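Local coordinates for protein cerato-platanin 1 (Moniliophthora perniciosa, PDB 3SUJ) that is of unknown function but belongs to the secreted cerato-platanin family of double-psi beta-barrel proteins and binds zinc ions, at residues Tyr68-Ala71 with His72-Pro75; Arg116-Asp119 with Phe120-Glu124. One frame throughout, in Å; residues are numbered along the deposited sequence. Where two conformers were deposited one is given.

Interaction 1 (Tyr68-Ala71 with His72-Pro75)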
ATOM      1  N   TYR A  68       3.731   1.456 -12.764  1.00  8.68           N
ATOM      2  CA  TYR A  68       3.198   2.681 -13.472  1.00  9.21           C
ATOM      3  C   TYR A  68       4.014   2.902 -14.689  1.00 10.03           C
ATOM      4  O   TYR A  68       5.236   2.953 -14.629  1.00 10.69           O
ATOM      5  CB  TYR A  68       3.260   3.910 -12.558  1.00  9.05           C
ATOM      6  CG  TYR A  68       2.757   5.179 -13.197  1.00 11.53           C
ATOM      7  CD1 TYR A  68       1.451   5.308 -13.602  1.00 12.21           C
ATOM      8  CD2 TYR A  68       3.630   6.222 -13.408  1.00 12.42           C
ATOM      9  CE1 TYR A  68       0.985   6.528 -14.194  1.00 13.65           C
ATOM     10  CE2 TYR A  68       3.171   7.454 -13.998  1.00 14.10           C
ATOM     11  CZ  TYR A  68       1.890   7.493 -14.366  1.00 14.29           C
ATOM     12  OH  TYR A  68       1.394   8.686 -14.919  1.00 19.10           O
ATOM     13  N   SER A  69       3.272   3.018 -15.802  1.00 12.76           N
ATOM     14  CA  SER A  69       3.939   3.336 -17.070  1.00 17.59           C
ATOM     15  C   SER A  69       3.549   4.755 -17.443  1.00 18.56           C
ATOM     16  O   SER A  69       2.429   4.987 -17.924  1.00 18.65           O
ATOM     17  CB  SER A  69       3.373   2.411 -18.107  1.00 20.32           C
ATOM     18  OG  SER A  69       3.846   1.118 -17.821  1.00 25.62           O
ATOM     19  N   SER A  70       4.400   5.691 -17.067  1.00 18.69           N
ATOM     20  CA  SER A  70       4.220   7.119 -17.342  0.50 18.05           C
ATOM     21  C   SER A  70       4.118   7.422 -18.837  1.00 18.99           C
ATOM     22  O   SER A  70       4.631   6.664 -19.692  1.00 23.70           O
ATOM     23  CB  SER A  70       5.365   7.916 -16.715  0.50 18.89           C
ATOM     24  OG  SER A  70       5.388   9.260 -17.212  0.50 13.38           O
ATOM     25  N   ALA A  71       3.435   8.537 -19.150  1.00 22.29           N
ATOM     26  CA  ALA A  71       3.397   9.065 -20.526  1.00 23.67           C
ATOM     27  C   ALA A  71       4.753   9.628 -21.003  1.00 24.44           C
ATOM     28  O   ALA A  71       4.926   9.984 -22.195  1.00 25.69           O
ATOM     29  CB  ALA A  71       2.289  10.137 -20.625  1.00 24.41           C
ATOM     30  N   HIS A  72       5.655   9.840 -20.064  1.00 22.09           N
ATOM     31  CA  HIS A  72       6.872  10.623 -20.291  1.00 22.52           C
ATOM     32  C   HIS A  72       8.131   9.914 -19.830  1.00 21.01           C
ATOM     33  O   HIS A  72       9.183  10.559 -19.778  1.00 25.71           O
ATOM     34  CB  HIS A  72       6.790  11.919 -19.470  1.00 23.18           C
ATOM     35  CG  HIS A  72       5.490  12.676 -19.690  1.00 20.22           C
ATOM     36  ND1 HIS A  72       5.094  13.161 -20.926  1.00 24.59           N
ATOM     37  CD2 HIS A  72       4.495  12.983 -18.825  1.00 23.61           C
ATOM     38  CE1 HIS A  72       3.888  13.699 -20.804  1.00 18.74           C
ATOM     39  NE2 HIS A  72       3.525  13.656 -19.535  1.00 20.97           N
ATOM     40  N   THR A  73       8.052   8.641 -19.419  1.00 20.56           N
ATOM     41  CA  THR A  73       9.306   7.983 -18.929  1.00 22.05           C
ATOM     42  C   THR A  73       9.031   6.533 -18.927  1.00 19.04           C
ATOM     43  O   THR A  73       7.943   6.125 -19.269  1.00 22.35           O
ATOM     44  CB  THR A  73       9.772   8.521 -17.560  1.00 21.59           C
ATOM     45  OG1 THR A  73      11.143   8.087 -17.287  1.00 28.35           O
ATOM     46  CG2 THR A  73       8.845   8.069 -16.453  1.00 21.80           C
ATOM     47  N   THR A  74      10.009   5.748 -18.476  1.00 20.00           N
ATOM     48  CA  THR A  74       9.883   4.308 -18.558  1.00 18.47           C
ATOM     49  C   THR A  74       9.257   3.765 -17.267  1.00 17.06           C
ATOM     50  O   THR A  74       9.150   4.497 -16.184  1.00 15.50           O
ATOM     51  CB  THR A  74      11.258   3.665 -18.658  1.00 18.03           C
ATOM     52  OG1 THR A  74      12.114   4.454 -17.856  1.00 16.31           O
ATOM     53  CG2 THR A  74      11.753   3.636 -20.148  1.00 24.04           C
ATOM     54  N   PRO A  75       8.921   2.478 -17.302  1.00 16.21           N
ATOM     55  CA  PRO A  75       8.173   1.919 -16.191  1.00 14.59           C
ATOM     56  C   PRO A  75       8.958   1.899 -14.920  1.00 11.83           C
ATOM     57  O   PRO A  75      10.115   1.826 -14.798  1.00 12.00           O
ATOM     58  CB  PRO A  75       7.881   0.467 -16.654  1.00 17.93           C
ATOM     59  CG  PRO A  75       7.891   0.545 -18.182  1.00 18.78           C
ATOM     60  CD  PRO A  75       9.039   1.453 -18.395  1.00 16.51           C
TER
HETATM   61  O   HOH W   1       6.759   5.229 -15.127  1.00 11.79           O

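Interaction 2 (Arg116-Asp119 with Phe120-Glu124). With ZN (zinc ion), chain D.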
ATOM      1  N   ARG A 116       0.411  -7.010  -9.458  1.00 10.21           N
ATOM      2  CA  ARG A 116       0.591  -8.430  -9.289  1.00 11.64           C
ATOM      3  C   ARG A 116       0.858  -8.647  -7.826  1.00 11.71           C
ATOM      4  O   ARG A 116       1.691  -7.902  -7.249  1.00 12.39           O
ATOM      5  CB  ARG A 116       1.852  -8.746 -10.092  1.00 15.05           C
ATOM      6  CG  ARG A 116       2.269 -10.107 -10.475  1.00 23.18           C
ATOM      7  CD  ARG A 116       2.805  -9.649 -11.850  0.50 18.49           C
ATOM      8  NE  ARG A 116       2.284 -10.383 -12.949  0.50 13.86           N
ATOM      9  CZ  ARG A 116       3.074 -11.174 -13.636  0.50 12.76           C
ATOM     10  NH1 ARG A 116       4.361 -11.268 -13.296  0.50 11.56           N
ATOM     11  NH2 ARG A 116       2.543 -11.913 -14.524  0.50 10.08           N
ATOM     12  N   LYS A 117       0.275  -9.626  -7.186  1.00 10.88           N
ATOM     13  CA  LYS A 117       0.734 -10.048  -5.850  1.00 11.73           C
ATOM     14  C   LYS A 117       2.046 -10.783  -5.985  1.00 11.13           C
ATOM     15  O   LYS A 117       2.176 -11.618  -6.914  1.00 13.09           O
ATOM     16  CB  LYS A 117      -0.283 -10.943  -5.198  1.00 13.05           C
ATOM     17  CG  LYS A 117       0.197 -11.099  -3.689  1.00 14.42           C
ATOM     18  CD  LYS A 117      -0.675 -11.923  -2.820  1.00 16.66           C
ATOM     19  CE  LYS A 117      -2.118 -11.275  -2.533  1.00 15.89           C
ATOM     20  NZ  LYS A 117      -2.781 -12.152  -1.659  1.00 19.60           N
ATOM     21  N   VAL A 118       3.066 -10.410  -5.225  1.00  9.74           N
ATOM     22  CA  VAL A 118       4.412 -10.998  -5.303  1.00 10.63           C
ATOM     23  C   VAL A 118       4.828 -11.472  -3.913  1.00 10.37           C
ATOM     24  O   VAL A 118       4.180 -11.246  -2.910  1.00 10.85           O
ATOM     25  CB  VAL A 118       5.437  -9.976  -5.875  1.00 10.17           C
ATOM     26  CG1 VAL A 118       5.071  -9.553  -7.291  1.00 11.06           C
ATOM     27  CG2 VAL A 118       5.543  -8.691  -4.967  1.00 10.38           C
ATOM     28  N   ASP A 119       5.924 -12.209  -3.863  1.00 12.29           N
ATOM     29  CA  ASP A 119       6.432 -12.694  -2.591  1.00 12.20           C
ATOM     30  C   ASP A 119       6.680 -11.550  -1.671  1.00 11.19           C
ATOM     31  O   ASP A 119       7.208 -10.534  -2.063  1.00 11.86           O
ATOM     32  CB  ASP A 119       7.777 -13.358  -2.873  1.00 14.80           C
ATOM     33  CG  ASP A 119       8.302 -14.151  -1.690  1.00 15.23           C
ATOM     34  OD1 ASP A 119       7.885 -15.293  -1.600  1.00 16.23           O
ATOM     35  OD2 ASP A 119       9.014 -13.594  -0.842  1.00 19.15           O
ATOM     36  N   PHE A 120       6.454 -11.769  -0.374  1.00 11.35           N
ATOM     37  CA  PHE A 120       6.582 -10.740   0.615  1.00 11.13           C
ATOM     38  C   PHE A 120       8.008 -10.229   0.694  1.00 12.97           C
ATOM     39  O   PHE A 120       8.247  -9.073   1.069  1.00 12.67           O
ATOM     40  CB  PHE A 120       6.111 -11.245   1.950  1.00 11.70           C
ATOM     41  CG  PHE A 120       6.018 -10.129   2.957  1.00 13.34           C
ATOM     42  CD1 PHE A 120       4.892  -9.267   2.954  1.00 14.07           C
ATOM     43  CD2 PHE A 120       7.104  -9.795   3.763  1.00 17.35           C
ATOM     44  CE1 PHE A 120       4.828  -8.193   3.789  1.00 16.84           C
ATOM     45  CE2 PHE A 120       7.035  -8.649   4.618  1.00 21.78           C
ATOM     46  CZ  PHE A 120       5.856  -7.860   4.628  1.00 19.36           C
ATOM     47  N   SER A 121       8.997 -11.103   0.365  1.00 12.84           N
ATOM     48  CA  SER A 121      10.345 -10.664   0.341  1.00 13.00           C
ATOM     49  C   SER A 121      10.575  -9.391  -0.539  1.00 12.72           C
ATOM     50  O   SER A 121      11.517  -8.616  -0.275  1.00 13.92           O
ATOM     51  CB  SER A 121      11.326 -11.725  -0.205  1.00 15.36           C
ATOM     52  OG  SER A 121      10.946 -12.121  -1.500  1.00 21.00           O
ATOM     53  N   ARG A 122       9.722  -9.206  -1.569  1.00 12.72           N
ATOM     54  CA  ARG A 122       9.906  -8.075  -2.492  1.00 12.00           C
ATOM     55  C   ARG A 122       9.572  -6.747  -1.782  1.00 11.52           C
ATOM     56  O   ARG A 122      10.075  -5.668  -2.132  1.00 13.04           O
ATOM     57  CB  ARG A 122       9.004  -8.265  -3.729  1.00 11.68           C
ATOM     58  CG  ARG A 122       9.168  -9.553  -4.624  1.00 13.43           C
ATOM     59  CD  ARG A 122      10.449  -9.542  -5.378  1.00 16.05           C
ATOM     60  NE  ARG A 122      10.449  -8.528  -6.432  1.00 13.18           N
ATOM     61  CZ  ARG A 122       9.946  -8.795  -7.640  1.00 12.38           C
ATOM     62  NH1 ARG A 122       9.293  -9.895  -7.912  1.00 12.80           N
ATOM     63  NH2 ARG A 122      10.017  -7.866  -8.551  1.00 12.11           N
ATOM     64  N   CYS A 123       8.786  -6.807  -0.706  1.00 11.67           N
ATOM     65  CA  CYS A 123       8.430  -5.598   0.053  1.00 12.63           C
ATOM     66  C   CYS A 123       9.491  -5.340   1.144  1.00 17.46           C
ATOM     67  O   CYS A 123       9.503  -4.317   1.762  1.00 21.29           O
ATOM     68  CB  CYS A 123       7.024  -5.783   0.707  1.00 11.57           C
ATOM     69  SG  CYS A 123       5.634  -5.426  -0.360  1.00 10.80           S
ATOM     70  N   GLU A 124      10.341  -6.307   1.407  1.00 19.24           N
ATOM     71  CA  GLU A 124      11.431  -6.158   2.385  1.00 22.23           C
ATOM     72  C   GLU A 124      12.659  -5.509   1.705  1.00 24.16           C
ATOM     73  O   GLU A 124      12.875  -5.671   0.488  1.00 25.82           O
ATOM     74  CB  GLU A 124      11.759  -7.549   2.973  1.00 22.90           C
ATOM     75  CG  GLU A 124      10.566  -8.085   3.796  1.00 24.68           C
ATOM     76  CD  GLU A 124      10.767  -9.461   4.495  1.00 32.46           C
ATOM     77  OE1 GLU A 124      10.990 -10.462   3.806  1.00 34.78           O
ATOM     78  OE2 GLU A 124      10.609  -9.539   5.745  1.00 33.48           O
TER
HETATM   79 ZN    ZN D 203       8.899 -16.386  -0.307  0.80 14.07          ZN

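Interaction 1 (Tyr68-Ala71 with His72-Pro75)
The imidazole of H72 lies with one face over the methyl of A71, whose CB stands 3.9 Å from the ring centroid and only 9° off the ring normal, a CH-pi contact. It sits at the far end of the hairpin loop that joins the antiparallel strands 63-68 and 76-83. The torsion of H72 (chi1 -51°, CG beside its own backbone N) folds the ring back over the preceding residue. Next to it an ST turn shapes the bend: in one of two conformers modelled for S70, its OG accepts the backbone N-H of H72 at 2.9 Å, in a nearly straight bond (161°). In the same conformer S70 CB approaches T73 CG2 closely, to 3.5 Å. Farther back, a water bridges the loop's two arms, donating to Y68 O and T74 O and accepting from S70 N. At the mouth, Y68 pairs through its backbone with K76, while its ring packs on L100 and T101 of helix 94-101. There the loop closes with a CA-H...O contact from P75 CA to Y68 O, 3.5 Å.

Interaction 2 (Arg116-Asp119 with Phe120-Glu124)
D119 uses both carboxylate oxygens, OD1 for a zinc ion and OD2 for the chain that follows. D119 OD1 binds the zinc ion at 2.0 Å, and one further atom from outside these segments is also a ligand. OD2 accepts two bonds from S121: the backbone N comes to 2.8 Å from D119 OD2, and the hydroxyl OG makes a very short bond of 2.5 Å to the same oxygen. Both donors reach OD2 on its anti side but from opposite faces of the carboxylate plane, by 31° and 34°, so this oxygen is held from both faces. With CG anti to the backbone N (chi1 -169°), the carboxylate extends over the start of the turn. The carbonyl is used as well: D119 O takes the backbone N-H of R122 at 2.9 Å, the donor lying above the carbonyl plane. R122, bent at chi2 and chi3, turns back across V118. Its CB and CG both lie 3.7 Å from V118 CG2, and the two side chains cross at about a right angle; R122 NH2 makes a weak hydrogen bond to the hydroxyl of Y79. V118 also packs on C63, Q65 and Y79, and R122 touches Q65, so both side chains rest on the neighbouring strands. One residue on, C123 N bonds to F120 O at 2.9 Å in an overlapping turn, and C123 is joined by a disulfide to C63. An Asx turn at D119, overlaid on a beta turn from D119 to R122, thus follows strand 111-118 in this double-psi beta barrel and sets a zinc-binding carboxylate at its head.

How the interactions relate
Both contacts are local turns at the surface, and both adjoin strand 63-68: interaction 1 is the loop leading from it to strand 76-83, while interaction 2 follows its other sheet neighbour, strand 111-118. Their centres lie 22 Å apart and they do not touch. In each, a side-chain oxygen accepts the backbone N-H two residues on, a serine hydroxyl in 68-75 and an aspartate carboxylate in 116-124. Surroundings account for the rest. The hairpin loop projects from the barrel, with a water between its arms and an imidazole over a methyl at its tip; the C-terminal turn lies nearer the chain's centre, tied to strand 63-68 by a disulfide, packed on its neighbours and carrying a zinc ion on its carboxylate.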